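Local coordinates for Lin2111 protein (Listeria innocua, PDB 3EDP) that probably acts as a GntR-family transcription regulator that binds DNA, with a UTRA domain of the kind that senses small effector molecules, at residues F117-F130 with D141-L153. Sequence-based numbering, arbitrary orientation.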
ATOM      1  N   PHE A 117      17.846   1.174   2.013  1.00 42.73           N
ATOM      2  CA  PHE A 117      17.771   2.140   0.921  1.00 38.21           C
ATOM      3  C   PHE A 117      18.928   1.972  -0.047  1.00 46.04           C
ATOM      4  O   PHE A 117      18.922   2.538  -1.139  1.00 53.80           O
ATOM      5  CB  PHE A 117      17.763   3.577   1.462  1.00 41.08           C
ATOM      6  CG  PHE A 117      16.456   3.980   2.086  1.00 38.65           C
ATOM      7  CD1 PHE A 117      15.335   4.199   1.299  1.00 37.36           C
ATOM      8  CD2 PHE A 117      16.348   4.140   3.458  1.00 34.76           C
ATOM      9  CE1 PHE A 117      14.130   4.575   1.869  1.00 33.41           C
ATOM     10  CE2 PHE A 117      15.146   4.510   4.034  1.00 38.42           C
ATOM     11  CZ  PHE A 117      14.035   4.725   3.242  1.00 32.01           C
ATOM     12  N   GLY A 118      19.925   1.195   0.360  1.00 46.78           N
ATOM     13  CA  GLY A 118      21.155   1.097  -0.402  1.00 40.49           C
ATOM     14  C   GLY A 118      21.822   2.455  -0.496  1.00 51.71           C
ATOM     15  O   GLY A 118      22.214   2.883  -1.579  1.00 54.04           O
HETATM   16  N   MSE A 119      21.935   3.134   0.645  1.00 57.20           N
HETATM   17  CA  MSE A 119      22.569   4.450   0.716  1.00 51.49           C
HETATM   18  C   MSE A 119      23.709   4.450   1.738  1.00 53.29           C
HETATM   19  O   MSE A 119      23.997   3.426   2.360  1.00 54.19           O
HETATM   20  CB  MSE A 119      21.535   5.529   1.065  1.00 50.66           C
HETATM   21  CG  MSE A 119      20.973   5.429   2.477  1.00 56.19           C
HETATM   22 SE   MSE A 119      19.411   6.568   2.799  0.68 51.46          SE
HETATM   23  CE  MSE A 119      20.256   8.313   2.616  1.00 72.96           C
ATOM     24  N   LYS A 120      24.356   5.597   1.910  1.00 53.68           N
ATOM     25  CA  LYS A 120      25.452   5.710   2.868  1.00 62.66           C
ATOM     26  C   LYS A 120      24.934   5.977   4.279  1.00 60.83           C
ATOM     27  O   LYS A 120      24.060   6.820   4.482  1.00 58.94           O
ATOM     28  CB  LYS A 120      26.437   6.802   2.444  1.00 71.14           C
ATOM     29  CG  LYS A 120      27.074   6.559   1.088  1.00 81.18           C
ATOM     30  CD  LYS A 120      27.583   5.129   0.972  1.00 89.47           C
ATOM     31  CE  LYS A 120      28.361   4.912  -0.322  1.00 92.16           C
ATOM     32  NZ  LYS A 120      29.629   5.694  -0.351  1.00 89.70           N
ATOM     33  N   GLU A 121      25.491   5.254   5.247  1.00 60.39           N
ATOM     34  CA  GLU A 121      25.040   5.299   6.637  1.00 61.19           C
ATOM     35  C   GLU A 121      25.008   6.707   7.238  1.00 52.52           C
ATOM     36  O   GLU A 121      24.237   6.978   8.160  1.00 50.50           O
ATOM     37  CB  GLU A 121      25.893   4.369   7.507  1.00 67.10           C
ATOM     38  CG  GLU A 121      27.397   4.515   7.298  1.00 81.56           C
ATOM     39  CD  GLU A 121      27.879   3.911   5.983  1.00 93.30           C
ATOM     40  OE1 GLU A 121      27.144   3.082   5.399  1.00 91.88           O
ATOM     41  OE2 GLU A 121      28.994   4.266   5.534  1.00 97.54           O
ATOM     42  N   ASN A 122      25.836   7.598   6.704  1.00 50.74           N
ATOM     43  CA  ASN A 122      25.953   8.958   7.218  1.00 54.71           C
ATOM     44  C   ASN A 122      25.077   9.959   6.471  1.00 51.13           C
ATOM     45  O   ASN A 122      25.010  11.133   6.833  1.00 55.35           O
ATOM     46  CB  ASN A 122      27.409   9.417   7.168  1.00 68.24           C
ATOM     47  CG  ASN A 122      28.007   9.299   5.779  1.00 83.01           C
ATOM     48  OD1 ASN A 122      28.074   8.206   5.210  1.00 84.29           O
ATOM     49  ND2 ASN A 122      28.445  10.423   5.222  1.00 88.58           N
ATOM     50  N   GLU A 123      24.412   9.498   5.422  1.00 50.23           N
ATOM     51  CA  GLU A 123      23.491  10.352   4.685  1.00 51.65           C
ATOM     52  C   GLU A 123      22.191  10.509   5.468  1.00 44.96           C
ATOM     53  O   GLU A 123      21.870   9.685   6.321  1.00 41.09           O
ATOM     54  CB  GLU A 123      23.254   9.796   3.280  1.00 60.65           C
ATOM     55  CG  GLU A 123      24.505   9.862   2.403  1.00 65.42           C
ATOM     56  CD  GLU A 123      24.316   9.216   1.046  1.00 73.13           C
ATOM     57  OE1 GLU A 123      24.787   9.801   0.048  1.00 79.35           O
ATOM     58  OE2 GLU A 123      23.698   8.130   0.972  1.00 70.04           O
ATOM     59  N   LEU A 124      21.453  11.575   5.188  1.00 37.09           N
ATOM     60  CA  LEU A 124      20.346  11.963   6.046  1.00 38.14           C
ATOM     61  C   LEU A 124      18.986  11.450   5.585  1.00 38.74           C
ATOM     62  O   LEU A 124      18.744  11.280   4.390  1.00 35.68           O
ATOM     63  CB  LEU A 124      20.310  13.486   6.183  1.00 37.58           C
ATOM     64  CG  LEU A 124      21.631  14.112   6.635  1.00 45.37           C
ATOM     65  CD1 LEU A 124      21.536  15.630   6.586  1.00 39.27           C
ATOM     66  CD2 LEU A 124      22.013  13.626   8.033  1.00 46.14           C
ATOM     67  N   VAL A 125      18.102  11.225   6.554  1.00 34.90           N
ATOM     68  CA  VAL A 125      16.718  10.864   6.298  1.00 31.06           C
ATOM     69  C   VAL A 125      15.813  11.666   7.222  1.00 30.05           C
ATOM     70  O   VAL A 125      16.218  12.050   8.317  1.00 31.49           O
ATOM     71  CB  VAL A 125      16.450   9.345   6.535  1.00 32.33           C
ATOM     72  CG1 VAL A 125      17.363   8.492   5.662  1.00 38.06           C
ATOM     73  CG2 VAL A 125      16.621   8.979   8.010  1.00 27.16           C
ATOM     74  N   TYR A 126      14.592  11.930   6.769  1.00 31.99           N
ATOM     75  CA  TYR A 126      13.565  12.474   7.639  1.00 28.81           C
ATOM     76  C   TYR A 126      12.942  11.336   8.419  1.00 29.31           C
ATOM     77  O   TYR A 126      12.716  10.246   7.884  1.00 32.02           O
ATOM     78  CB  TYR A 126      12.464  13.153   6.835  1.00 27.54           C
ATOM     79  CG  TYR A 126      12.880  14.415   6.137  1.00 36.46           C
ATOM     80  CD1 TYR A 126      13.066  15.594   6.854  1.00 39.61           C
ATOM     81  CD2 TYR A 126      13.068  14.439   4.759  1.00 32.71           C
ATOM     82  CE1 TYR A 126      13.441  16.761   6.222  1.00 41.12           C
ATOM     83  CE2 TYR A 126      13.435  15.602   4.113  1.00 34.27           C
ATOM     84  CZ  TYR A 126      13.625  16.759   4.855  1.00 38.60           C
ATOM     85  OH  TYR A 126      13.992  17.920   4.227  1.00 38.28           O
ATOM     86  N   SER A 127      12.651  11.595   9.681  1.00 29.93           N
ATOM     87  CA  SER A 127      11.963  10.634  10.517  1.00 34.96           C
ATOM     88  C   SER A 127      10.708  11.303  11.032  1.00 32.63           C
ATOM     89  O   SER A 127      10.772  12.353  11.673  1.00 28.96           O
ATOM     90  CB  SER A 127      12.848  10.202  11.682  1.00 36.35           C
ATOM     91  OG  SER A 127      12.175   9.256  12.488  1.00 31.70           O
ATOM     92  N   ILE A 128       9.563  10.710  10.721  1.00 26.34           N
ATOM     93  CA  ILE A 128       8.288  11.253  11.153  1.00 31.84           C
ATOM     94  C   ILE A 128       7.578  10.216  12.000  1.00 37.22           C
ATOM     95  O   ILE A 128       7.523   9.040  11.644  1.00 30.11           O
ATOM     96  CB  ILE A 128       7.401  11.628   9.950  1.00 34.83           C
ATOM     97  CG1 ILE A 128       8.072  12.725   9.123  1.00 40.84           C
ATOM     98  CG2 ILE A 128       6.031  12.086  10.420  1.00 32.74           C
ATOM     99  CD1 ILE A 128       7.438  12.952   7.768  1.00 46.81           C
ATOM    100  N   LYS A 129       7.055  10.647  13.137  1.00 34.88           N
ATOM    101  CA  LYS A 129       6.271   9.763  13.973  1.00 36.23           C
ATOM    102  C   LYS A 129       4.910  10.392  14.221  1.00 38.42           C
ATOM    103  O   LYS A 129       4.823  11.560  14.614  1.00 34.92           O
ATOM    104  CB  LYS A 129       6.988   9.516  15.299  1.00 34.04           C
ATOM    105  CG  LYS A 129       6.368   8.406  16.138  1.00 42.27           C
ATOM    106  CD  LYS A 129       7.067   8.275  17.482  1.00 58.02           C
ATOM    107  CE  LYS A 129       8.581   8.419  17.345  1.00 68.33           C
ATOM    108  NZ  LYS A 129       9.173   7.475  16.346  1.00 63.03           N
ATOM    109  N   PHE A 130       3.849   9.631  13.975  1.00 28.59           N
ATOM    110  CA  PHE A 130       2.506  10.093  14.317  1.00 28.91           C
ATOM    111  C   PHE A 130       1.593   9.015  14.900  1.00 31.83           C
ATOM    112  O   PHE A 130       1.831   7.819  14.749  1.00 30.90           O
ATOM    113  CB  PHE A 130       1.825  10.808  13.142  1.00 28.23           C
ATOM    114  CG  PHE A 130       1.517   9.921  11.967  1.00 34.66           C
ATOM    115  CD1 PHE A 130       0.345   9.184  11.924  1.00 39.31           C
ATOM    116  CD2 PHE A 130       2.383   9.855  10.886  1.00 32.63           C
ATOM    117  CE1 PHE A 130       0.054   8.378  10.838  1.00 28.73           C
ATOM    118  CE2 PHE A 130       2.094   9.058   9.794  1.00 35.86           C
ATOM    119  CZ  PHE A 130       0.929   8.314   9.773  1.00 33.68           C
ATOM    120  N   ASP A 141       2.500   5.296  13.805  1.00 32.29           N
ATOM    121  CA  ASP A 141       3.174   5.192  12.520  1.00 32.91           C
ATOM    122  C   ASP A 141       4.533   5.848  12.567  1.00 32.87           C
ATOM    123  O   ASP A 141       4.703   6.904  13.174  1.00 31.03           O
ATOM    124  CB  ASP A 141       2.341   5.822  11.399  1.00 34.10           C
ATOM    125  CG  ASP A 141       1.266   4.890  10.886  1.00 40.84           C
ATOM    126  OD1 ASP A 141       1.406   4.395   9.747  1.00 39.59           O
ATOM    127  OD2 ASP A 141       0.294   4.632  11.626  1.00 43.66           O
ATOM    128  N   ARG A 142       5.503   5.207  11.929  1.00 27.73           N
ATOM    129  CA  ARG A 142       6.803   5.819  11.733  1.00 31.77           C
ATOM    130  C   ARG A 142       7.165   5.761  10.252  1.00 36.73           C
ATOM    131  O   ARG A 142       7.073   4.705   9.617  1.00 27.70           O
ATOM    132  CB  ARG A 142       7.866   5.152  12.609  1.00 35.66           C
ATOM    133  CG  ARG A 142       9.286   5.298  12.083  1.00 48.55           C
ATOM    134  CD  ARG A 142      10.275   5.686  13.183  1.00 62.89           C
ATOM    135  NE  ARG A 142       9.899   5.181  14.502  1.00 72.22           N
ATOM    136  CZ  ARG A 142       9.864   3.893  14.841  1.00 78.66           C
ATOM    137  NH1 ARG A 142      10.162   2.954  13.947  1.00 84.01           N
ATOM    138  NH2 ARG A 142       9.510   3.542  16.071  1.00 71.26           N
ATOM    139  N   LEU A 143       7.545   6.915   9.713  1.00 23.82           N
ATOM    140  CA  LEU A 143       7.931   7.068   8.313  1.00 24.88           C
ATOM    141  C   LEU A 143       9.384   7.514   8.205  1.00 31.75           C
ATOM    142  O   LEU A 143       9.845   8.384   8.960  1.00 30.00           O
ATOM    143  CB  LEU A 143       7.084   8.149   7.655  1.00 31.69           C
ATOM    144  CG  LEU A 143       5.757   7.841   6.977  1.00 54.90           C
ATOM    145  CD1 LEU A 143       4.717   7.407   7.994  1.00 59.35           C
ATOM    146  CD2 LEU A 143       5.303   9.078   6.213  1.00 58.55           C
ATOM    147  N   ILE A 144      10.093   6.929   7.253  1.00 25.14           N
ATOM    148  CA  ILE A 144      11.466   7.301   6.967  1.00 27.24           C
ATOM    149  C   ILE A 144      11.574   7.689   5.490  1.00 24.93           C
ATOM    150  O   ILE A 144      11.259   6.889   4.611  1.00 29.58           O
ATOM    151  CB  ILE A 144      12.432   6.145   7.273  1.00 27.58           C
ATOM    152  CG1 ILE A 144      12.239   5.647   8.709  1.00 31.35           C
ATOM    153  CG2 ILE A 144      13.878   6.580   7.035  1.00 25.31           C
ATOM    154  CD1 ILE A 144      12.700   6.621   9.783  1.00 34.82           C
ATOM    155  N   LEU A 145      12.001   8.921   5.229  1.00 25.87           N
ATOM    156  CA  LEU A 145      12.151   9.445   3.869  1.00 25.43           C
ATOM    157  C   LEU A 145      13.543  10.048   3.703  1.00 29.76           C
ATOM    158  O   LEU A 145      13.860  11.036   4.345  1.00 31.61           O
ATOM    159  CB  LEU A 145      11.132  10.555   3.611  1.00 26.11           C
ATOM    160  CG  LEU A 145       9.637  10.292   3.806  1.00 38.13           C
ATOM    161  CD1 LEU A 145       8.835  11.576   3.580  1.00 37.50           C
ATOM    162  CD2 LEU A 145       9.168   9.220   2.866  1.00 29.88           C
ATOM    163  N   PRO A 146      14.379   9.459   2.838  1.00 35.34           N
ATOM    164  CA  PRO A 146      15.721  10.021   2.627  1.00 34.30           C
ATOM    165  C   PRO A 146      15.665  11.435   2.051  1.00 31.85           C
ATOM    166  O   PRO A 146      14.902  11.712   1.123  1.00 33.25           O
ATOM    167  CB  PRO A 146      16.355   9.057   1.617  1.00 36.47           C
ATOM    168  CG  PRO A 146      15.562   7.788   1.753  1.00 34.84           C
ATOM    169  CD  PRO A 146      14.166   8.233   2.055  1.00 28.07           C
ATOM    170  N   LEU A 147      16.475  12.319   2.626  1.00 27.48           N
ATOM    171  CA  LEU A 147      16.563  13.709   2.210  1.00 35.43           C
ATOM    172  C   LEU A 147      16.816  13.853   0.723  1.00 35.25           C
ATOM    173  O   LEU A 147      16.161  14.648   0.057  1.00 37.60           O
ATOM    174  CB  LEU A 147      17.684  14.412   2.974  1.00 42.57           C
ATOM    175  CG  LEU A 147      17.270  15.185   4.218  1.00 58.33           C
ATOM    176  CD1 LEU A 147      16.554  16.458   3.809  1.00 58.06           C
ATOM    177  CD2 LEU A 147      16.404  14.320   5.127  1.00 58.92           C
ATOM    178  N   GLY A 148      17.777  13.086   0.216  1.00 31.00           N
ATOM    179  CA  GLY A 148      18.151  13.135  -1.191  1.00 34.39           C
ATOM    180  C   GLY A 148      17.054  12.717  -2.157  1.00 37.20           C
ATOM    181  O   GLY A 148      17.169  12.928  -3.360  1.00 36.14           O
ATOM    182  N   LEU A 149      15.993  12.115  -1.633  1.00 31.70           N
ATOM    183  CA  LEU A 149      14.881  11.663  -2.457  1.00 29.15           C
ATOM    184  C   LEU A 149      13.693  12.618  -2.329  1.00 34.37           C
ATOM    185  O   LEU A 149      12.789  12.615  -3.163  1.00 38.31           O
ATOM    186  CB  LEU A 149      14.464  10.246  -2.044  1.00 31.94           C
ATOM    187  CG  LEU A 149      15.103   9.045  -2.754  1.00 37.49           C
ATOM    188  CD1 LEU A 149      16.466   9.370  -3.346  1.00 39.81           C
ATOM    189  CD2 LEU A 149      15.178   7.840  -1.831  1.00 29.76           C
ATOM    190  N   TYR A 150      13.687  13.414  -1.261  1.00 29.64           N
ATOM    191  CA  TYR A 150      12.662  14.443  -1.061  1.00 32.48           C
ATOM    192  C   TYR A 150      13.301  15.824  -0.820  1.00 33.22           C
ATOM    193  O   TYR A 150      12.911  16.544   0.104  1.00 34.28           O
ATOM    194  CB  TYR A 150      11.719  14.047   0.089  1.00 25.78           C
ATOM    195  CG  TYR A 150      11.010  12.730  -0.169  1.00 25.40           C
ATOM    196  CD1 TYR A 150       9.686  12.698  -0.587  1.00 22.03           C
ATOM    197  CD2 TYR A 150      11.683  11.520  -0.032  1.00 26.31           C
ATOM    198  CE1 TYR A 150       9.043  11.500  -0.841  1.00 25.92           C
ATOM    199  CE2 TYR A 150      11.048  10.316  -0.294  1.00 28.48           C
ATOM    200  CZ  TYR A 150       9.728  10.313  -0.694  1.00 29.04           C
ATOM    201  OH  TYR A 150       9.092   9.122  -0.960  1.00 32.26           O
ATOM    202  N   PRO A 151      14.271  16.201  -1.675  1.00 33.68           N
ATOM    203  CA  PRO A 151      15.121  17.388  -1.489  1.00 46.00           C
ATOM    204  C   PRO A 151      14.363  18.713  -1.411  1.00 50.33           C
ATOM    205  O   PRO A 151      14.793  19.611  -0.695  1.00 62.10           O
ATOM    206  CB  PRO A 151      15.995  17.381  -2.755  1.00 44.99           C
ATOM    207  CG  PRO A 151      15.164  16.659  -3.758  1.00 44.90           C
ATOM    208  CD  PRO A 151      14.581  15.536  -2.951  1.00 35.50           C
ATOM    209  N   ASP A 152      13.254  18.833  -2.132  1.00 53.82           N
ATOM    210  CA  ASP A 152      12.607  20.133  -2.299  1.00 63.89           C
ATOM    211  C   ASP A 152      11.456  20.404  -1.331  1.00 58.77           C
ATOM    212  O   ASP A 152      10.887  21.497  -1.327  1.00 60.68           O
ATOM    213  CB  ASP A 152      12.139  20.304  -3.748  1.00 68.04           C
ATOM    214  CG  ASP A 152      13.290  20.257  -4.740  1.00 73.07           C
ATOM    215  OD1 ASP A 152      14.330  20.901  -4.474  1.00 79.31           O
ATOM    216  OD2 ASP A 152      13.155  19.577  -5.781  1.00 73.50           O
ATOM    217  N   LEU A 153      11.116  19.418  -0.511  1.00 48.26           N
ATOM    218  CA  LEU A 153      10.014  19.572   0.427  1.00 44.03           C
ATOM    219  C   LEU A 153      10.385  20.466   1.610  1.00 45.74           C
ATOM    220  O   LEU A 153      11.399  20.245   2.265  1.00 49.64           O
ATOM    221  CB  LEU A 153       9.565  18.204   0.949  1.00 43.47           C
ATOM    222  CG  LEU A 153       8.637  17.368   0.065  1.00 42.68           C
ATOM    223  CD1 LEU A 153       9.315  17.008  -1.241  1.00 43.59           C
ATOM    224  CD2 LEU A 153       8.200  16.113   0.809  1.00 41.37           C
TER
HETATM  225  O   HOH W   1      19.623  11.539   1.853  1.00 47.53           O
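Strands 124-134 and 137-146 form an antiparallel beta hairpin in the UTRA domain, and F130 pairs with D141 near its closed end. Y126 with L145, I128 with L143 and F130 with D141 are hydrogen-bonded pairs. The two bonds of I128 and L143 are nearly straight and lie in the carbonyl planes. Beyond the pairing, L147 N reaches L124 O at 3.1 Å. A water also donates to L124 O and accepts from G148 N, joining the chain just after P146 to the strand.

On the sheet face of I128, the CB of D141 sits over one face of the F130 ring, 3.3 Å from CZ. The carboxylate lies almost parallel to the ring, 3° apart. F130 CG stands between its backbone N and carbonyl carbon (chi1 66°), which swings the ring across to D141. L143 CD1 meets F130 CE2 at 3.6 Å. Near the other end L147 CD2 packs on a face of the Y126 ring, but this leucine is modelled too close to the ring, so its exact placement is doubtful.

The face of S127 carries V125, K129, R142, I144 and P146. P146 CG lies over the centre of the F117 ring, 3.6 Å from the centroid, in a CH-pi contact. I144 CG2 touches V125 CG2 at 3.8 Å. K129 and R142 run side by side, with NZ 3.0 Å from NE. E189 takes a salt bridge from both, which probably offsets their like charges.

D141 OD2 is hydrogen-bonded to H222 of strand 215-225. That strand flanks 137-146, while strand 99-108 flanks 124-134, so the hairpin is internal to the sheet. Helix 163-167 packs against F130 and L143, and F117 ends helix 110-117, on the opposite face.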